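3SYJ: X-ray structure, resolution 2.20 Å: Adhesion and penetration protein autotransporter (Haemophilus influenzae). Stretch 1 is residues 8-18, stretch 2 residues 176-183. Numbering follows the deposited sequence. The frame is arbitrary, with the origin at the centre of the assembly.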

# COMPACT_ATOMS: atom_id res chain seq x y z
N ASP A 8 -37.04 15.22 42.62
CA ASP A 8 -37.81 15.15 41.37
C ASP A 8 -38.80 14.00 41.41
O ASP A 8 -38.43 12.87 41.74
CB ASP A 8 -36.90 14.95 40.17
CG ASP A 8 -36.13 16.19 39.80
OD1 ASP A 8 -36.54 17.29 40.20
OD2 ASP A 8 -35.11 16.06 39.11
N TYR A 9 -40.05 14.29 41.08
CA TYR A 9 -41.08 13.26 41.04
C TYR A 9 -40.69 12.19 40.04
O TYR A 9 -41.05 11.02 40.21
CB TYR A 9 -42.42 13.88 40.63
CG TYR A 9 -43.64 13.11 41.08
CD1 TYR A 9 -43.76 12.65 42.39
CD2 TYR A 9 -44.69 12.87 40.21
CE1 TYR A 9 -44.90 11.96 42.80
CE2 TYR A 9 -45.82 12.18 40.61
CZ TYR A 9 -45.92 11.73 41.90
OH TYR A 9 -47.05 11.04 42.27
N GLN A 10 -39.93 12.57 39.01
CA GLN A 10 -39.54 11.62 37.97
C GLN A 10 -38.86 10.37 38.52
O GLN A 10 -39.07 9.27 38.00
CB GLN A 10 -38.65 12.28 36.92
CG GLN A 10 -38.58 11.49 35.62
CD GLN A 10 -39.92 11.42 34.89
OE1 GLN A 10 -40.64 12.42 34.79
NE2 GLN A 10 -40.25 10.25 34.36
N TYR A 11 -38.07 10.52 39.58
CA TYR A 11 -37.40 9.36 40.18
C TYR A 11 -38.40 8.29 40.56
O TYR A 11 -38.24 7.12 40.25
CB TYR A 11 -36.62 9.77 41.44
CG TYR A 11 -35.27 10.38 41.17
CD1 TYR A 11 -34.18 9.59 40.82
CD2 TYR A 11 -35.07 11.75 41.31
CE1 TYR A 11 -32.93 10.16 40.59
CE2 TYR A 11 -33.84 12.33 41.09
CZ TYR A 11 -32.78 11.53 40.73
OH TYR A 11 -31.56 12.12 40.51
N TYR A 12 -39.45 8.70 41.25
CA TYR A 12 -40.44 7.76 41.73
C TYR A 12 -41.25 7.15 40.59
O TYR A 12 -41.74 6.03 40.70
CB TYR A 12 -41.37 8.49 42.69
CG TYR A 12 -40.68 9.10 43.89
CD1 TYR A 12 -40.41 8.34 45.03
CD2 TYR A 12 -40.32 10.44 43.89
CE1 TYR A 12 -39.79 8.90 46.13
CE2 TYR A 12 -39.70 11.01 44.99
CZ TYR A 12 -39.44 10.24 46.11
OH TYR A 12 -38.82 10.82 47.20
N ARG A 13 -41.43 7.91 39.52
CA ARG A 13 -42.17 7.39 38.38
C ARG A 13 -41.30 6.40 37.61
O ARG A 13 -41.75 5.30 37.29
CB ARG A 13 -42.62 8.53 37.46
CG ARG A 13 -43.68 9.45 38.06
CD ARG A 13 -44.99 8.73 38.34
NE ARG A 13 -45.26 7.72 37.32
CZ ARG A 13 -45.71 7.99 36.10
NH1 ARG A 13 -45.93 9.25 35.78
NH2 ARG A 13 -45.92 7.02 35.22
N ASP A 14 -40.06 6.77 37.33
CA ASP A 14 -39.13 5.90 36.62
C ASP A 14 -38.93 4.59 37.38
O ASP A 14 -38.90 3.51 36.79
CB ASP A 14 -37.79 6.60 36.37
CG ASP A 14 -37.85 7.61 35.22
OD1 ASP A 14 -38.89 7.65 34.52
OD2 ASP A 14 -36.86 8.35 35.02
N PHE A 15 -38.79 4.71 38.70
CA PHE A 15 -38.60 3.57 39.59
C PHE A 15 -39.71 2.54 39.34
O PHE A 15 -39.43 1.36 39.13
CB PHE A 15 -38.61 4.03 41.06
CG PHE A 15 -37.85 3.13 42.00
CD1 PHE A 15 -36.50 3.31 42.21
CD2 PHE A 15 -38.50 2.11 42.68
CE1 PHE A 15 -35.79 2.49 43.08
CE2 PHE A 15 -37.80 1.28 43.55
CZ PHE A 15 -36.45 1.48 43.75
N ALA A 16 -40.96 3.00 39.34
CA ALA A 16 -42.10 2.09 39.21
C ALA A 16 -42.19 1.45 37.82
O ALA A 16 -42.63 0.31 37.69
CB ALA A 16 -43.39 2.82 39.53
N GLU A 17 -41.78 2.20 36.80
CA GLU A 17 -41.88 1.73 35.42
C GLU A 17 -40.59 1.05 34.94
O GLU A 17 -40.49 0.67 33.78
CB GLU A 17 -42.24 2.88 34.46
CG GLU A 17 -43.44 3.75 34.88
CD GLU A 17 -44.77 3.00 34.89
OE1 GLU A 17 -44.88 1.93 34.24
OE2 GLU A 17 -45.72 3.50 35.54
N ASN A 18 -39.60 0.91 35.83
CA ASN A 18 -38.28 0.43 35.42
C ASN A 18 -37.75 1.24 34.24
O ASN A 18 -37.24 0.67 33.27
CB ASN A 18 -38.31 -1.07 35.05
CG ASN A 18 -38.35 -1.98 36.28
OD1 ASN A 18 -39.30 -2.73 36.48
ND2 ASN A 18 -37.31 -1.91 37.11
N HIS A 176 -54.62 6.00 39.14
CA HIS A 176 -54.31 6.75 37.93
C HIS A 176 -52.98 6.29 37.35
O HIS A 176 -52.85 6.12 36.15
CB HIS A 176 -54.23 8.25 38.21
CG HIS A 176 -55.56 8.92 38.37
ND1 HIS A 176 -55.87 10.11 37.76
CD2 HIS A 176 -56.66 8.57 39.09
CE1 HIS A 176 -57.10 10.47 38.09
NE2 HIS A 176 -57.60 9.54 38.89
N TYR A 177 -51.99 6.11 38.22
CA TYR A 177 -50.67 5.64 37.80
C TYR A 177 -49.87 5.06 38.97
O TYR A 177 -50.28 5.15 40.14
CB TYR A 177 -49.89 6.76 37.10
CG TYR A 177 -49.72 8.00 37.96
CD1 TYR A 177 -48.72 8.07 38.92
CD2 TYR A 177 -50.59 9.07 37.83
CE1 TYR A 177 -48.57 9.19 39.72
CE2 TYR A 177 -50.45 10.19 38.62
CZ TYR A 177 -49.44 10.25 39.56
OH TYR A 177 -49.33 11.37 40.34
N LEU A 178 -48.72 4.47 38.65
CA LEU A 178 -47.89 3.82 39.65
C LEU A 178 -46.80 4.76 40.16
O LEU A 178 -46.24 5.54 39.40
CB LEU A 178 -47.22 2.58 39.05
CG LEU A 178 -48.16 1.45 38.60
CD1 LEU A 178 -47.41 0.51 37.69
CD2 LEU A 178 -48.74 0.71 39.80
N THR A 179 -46.52 4.68 41.45
CA THR A 179 -45.32 5.29 42.01
C THR A 179 -44.64 4.25 42.88
O THR A 179 -45.30 3.32 43.35
CB THR A 179 -45.61 6.53 42.88
OG1 THR A 179 -46.53 6.19 43.93
CG2 THR A 179 -46.20 7.64 42.04
N ALA A 180 -43.34 4.40 43.09
CA ALA A 180 -42.59 3.38 43.80
C ALA A 180 -41.27 3.93 44.33
O ALA A 180 -40.87 5.04 44.01
CB ALA A 180 -42.34 2.18 42.89
N GLY A 181 -40.58 3.13 45.15
CA GLY A 181 -39.27 3.50 45.67
C GLY A 181 -38.89 2.43 46.67
O GLY A 181 -39.58 1.41 46.75
N ASN A 182 -37.82 2.61 47.42
CA ASN A 182 -37.59 1.68 48.53
C ASN A 182 -38.62 1.93 49.63
O ASN A 182 -39.28 2.97 49.65
CB ASN A 182 -36.15 1.74 49.06
CG ASN A 182 -35.73 3.11 49.53
OD1 ASN A 182 -35.23 3.92 48.75
ND2 ASN A 182 -35.92 3.38 50.82
N THR A 183 -38.80 0.96 50.53
CA THR A 183 -39.74 1.15 51.62
C THR A 183 -39.14 2.04 52.71
O THR A 183 -37.94 2.31 52.71
CB THR A 183 -40.15 -0.18 52.27
OG1 THR A 183 -39.03 -0.74 52.97
CG2 THR A 183 -40.62 -1.15 51.21
O HOH W 1 -48.50 3.65 35.86

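Small residues occupy the centre of this contact. The helix crosses the strand almost at a right angle, 92°, and the axes approach to 5.8 Å, a distance that leaves little room for side chains between them. Ala 16 and Ala 180 each point toward the other stretch, and Ala 16 CB comes to 3.6 Å from Ala 180 CB; Ala 16 CB also lies 3.9 Å from Leu 178 CB. Next to the alanine pair, Phe 15 packs along the strand: its CD2 is 3.8 Å from Ala 180 CB, and Gly 181 CA sits over the ring face, 3.7 Å from the ring centroid. Without a side chain, Gly 181 meets the aromatic ring with its backbone.

Backbone polarity enters next. Ala 180 N gives a weak hydrogen bond to Tyr 12 O at 3.3 Å, a carbonyl that also accepts a weak helical bond from Ala 16 N.

Longer side chains reach the polar edge. Although its CA-to-CB bond points away, Arg 13 curls back, its NE donating a weak hydrogen bond to Leu 178 O at 3.2 Å, while its NH2 forms a salt bridge with Glu 17 OE2 at 3.5 Å. A water links Glu 17 OE2 to Leu 178 N. Finally, Tyr 9 OH and Tyr 177 OH share a hydrogen bond of 3.0 Å.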